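Local structure of glutamate--tRNA ligase (Methanothermobacter thermautotrophicus, 3AII) at residues Ala207-Cys210 and Arg211-Gly214. The protein probably attaches glutamate to tRNA in two steps, activating the amino acid with ATP and then transferring it to the acceptor end of the tRNA. Residues are numbered along the deposited sequence; the frame is centred on the assembly and turned at random.
Sequences ACHC and RSLG. With ZN (zinc ion), chain D.
The second half of a four-cysteine zinc site is built on a short 3-10 turn, in which C208, H209 and C210 carry the carbonyls that R211, S212 and L213 approach. C208 SG and C210 SG each lie 2.4 Å from the zinc ion; C191, the last residue of strand 188-191, and C193, just beyond it, complete the site. Three successive i to i+3 backbone bonds define the turn: a weak one from R211 N to C208 O, then S212 N to H209 O (3.1 Å, N-H...O 161°) and L213 N to C210 O (3.2 Å). H209 O is gripped twice by the same residue, because S212 OG also donates to it at 2.8 Å. The two donors arrive differently: the hydroxyl lies in the carbonyl plane, whereas the amide sits well above it. A chi1 of 69° sets OG between the backbone N and carbonyl carbon of S212, folding it back over the turn. L213 lays its branch point against the C210-R211 peptide, with CG 3.3 Å from C210 O, while CD2 meets H209 NE2 at 3.8 Å, the two side chains crossing at roughly a right angle. Cutting L213 back to an alanine would remove CG and both methyls, and would probably leave the H209 imidazole without its CD2 neighbour and C210 O covered on that side by CB alone. That carbonyl also accepts from a water that donates to L213 O, bridging the turn to the residue before the N-cap of helix 215-224. R211 extends past A207, CD touching CB at 3.6 Å, and its NE forms a salt bridge with D250. The bonding thus ties two zinc ligands to a turn stiffened from both its backbone and S212, which is likely to limit how far the paired thiolates can shift relative to the metal.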
ATOM      1  N   ALA A 207      25.536  35.992   6.816  1.00 41.19           N
ATOM      2  CA  ALA A 207      26.389  34.866   6.449  1.00 31.23           C
ATOM      3  C   ALA A 207      27.368  34.501   7.556  1.00 45.94           C
ATOM      4  O   ALA A 207      27.880  35.370   8.263  1.00 37.55           O
ATOM      5  CB  ALA A 207      27.139  35.170   5.165  1.00 38.55           C
ATOM      6  N   CYS A 208      27.623  33.206   7.705  1.00 35.08           N
ATOM      7  CA  CYS A 208      28.665  32.750   8.606  1.00 33.57           C
ATOM      8  C   CYS A 208      29.994  32.891   7.883  1.00 42.88           C
ATOM      9  O   CYS A 208      30.032  33.155   6.678  1.00 29.43           O
ATOM     10  CB  CYS A 208      28.433  31.297   9.038  1.00 29.86           C
ATOM     11  SG  CYS A 208      28.724  30.073   7.726  1.00 26.81           S
ATOM     12  N   HIS A 209      31.083  32.722   8.619  1.00 25.66           N
ATOM     13  CA  HIS A 209      32.415  32.821   8.040  1.00 28.90           C
ATOM     14  C   HIS A 209      32.661  31.772   6.953  1.00 28.26           C
ATOM     15  O   HIS A 209      33.364  32.031   5.979  1.00 31.07           O
ATOM     16  CB  HIS A 209      33.473  32.705   9.142  1.00 28.95           C
ATOM     17  CG  HIS A 209      34.865  32.523   8.627  1.00 32.48           C
ATOM     18  ND1 HIS A 209      35.568  33.536   8.012  1.00 39.75           N
ATOM     19  CD2 HIS A 209      35.685  31.447   8.640  1.00 32.35           C
ATOM     20  CE1 HIS A 209      36.762  33.090   7.664  1.00 38.59           C
ATOM     21  NE2 HIS A 209      36.859  31.826   8.031  1.00 53.67           N
ATOM     22  N   CYS A 210      32.071  30.590   7.123  1.00 30.51           N
ATOM     23  CA  CYS A 210      32.329  29.469   6.225  1.00 23.12           C
ATOM     24  C   CYS A 210      31.899  29.817   4.799  1.00 21.91           C
ATOM     25  O   CYS A 210      32.474  29.326   3.822  1.00 25.61           O
ATOM     26  CB  CYS A 210      31.556  28.229   6.693  1.00 27.11           C
ATOM     27  SG  CYS A 210      31.710  27.851   8.468  1.00 26.85           S
ATOM     28  N   ARG A 211      30.873  30.651   4.698  1.00 20.73           N
ATOM     29  CA  ARG A 211      30.277  30.983   3.410  1.00 24.71           C
ATOM     30  C   ARG A 211      31.227  31.785   2.528  1.00 33.50           C
ATOM     31  O   ARG A 211      31.007  31.896   1.323  1.00 26.90           O
ATOM     32  CB  ARG A 211      28.979  31.764   3.611  1.00 26.66           C
ATOM     33  CG  ARG A 211      27.991  31.627   2.463  1.00 23.45           C
ATOM     34  CD  ARG A 211      26.811  32.562   2.653  1.00 27.96           C
ATOM     35  NE  ARG A 211      25.611  32.109   1.949  1.00 24.55           N
ATOM     36  CZ  ARG A 211      25.228  32.535   0.747  1.00 27.85           C
ATOM     37  NH1 ARG A 211      25.954  33.433   0.089  1.00 31.13           N
ATOM     38  NH2 ARG A 211      24.112  32.064   0.206  1.00 27.62           N
ATOM     39  N   SER A 212      32.282  32.335   3.127  1.00 28.49           N
ATOM     40  CA  SER A 212      33.233  33.160   2.383  1.00 24.91           C
ATOM     41  C   SER A 212      34.480  32.398   1.941  1.00 30.22           C
ATOM     42  O   SER A 212      35.333  32.954   1.242  1.00 29.09           O
ATOM     43  CB  SER A 212      33.649  34.385   3.212  1.00 33.91           C
ATOM     44  OG  SER A 212      34.451  34.001   4.319  1.00 31.38           O
ATOM     45  N   LEU A 213      34.604  31.140   2.354  1.00 25.19           N
ATOM     46  CA  LEU A 213      35.784  30.350   2.004  1.00 21.97           C
ATOM     47  C   LEU A 213      35.874  30.118   0.502  1.00 24.84           C
ATOM     48  O   LEU A 213      34.852  30.057  -0.194  1.00 28.68           O
ATOM     49  CB  LEU A 213      35.779  28.995   2.725  1.00 25.70           C
ATOM     50  CG  LEU A 213      35.744  29.050   4.252  1.00 36.71           C
ATOM     51  CD1 LEU A 213      35.674  27.642   4.823  1.00 42.39           C
ATOM     52  CD2 LEU A 213      36.963  29.781   4.777  1.00 36.57           C
ATOM     53  N   GLY A 214      37.098  29.971   0.013  1.00 25.70           N
ATOM     54  CA  GLY A 214      37.333  29.658  -1.381  1.00 26.46           C
ATOM     55  C   GLY A 214      37.287  28.169  -1.680  1.00 25.72           C
ATOM     56  O   GLY A 214      37.099  27.338  -0.790  1.00 24.39           O
TER
HETATM   57 ZN    ZN D1001      29.448  28.199   9.089  1.00 27.33          ZN
HETATM   58  O   HOH W   1      32.408  29.259   0.883  1.00 24.33           O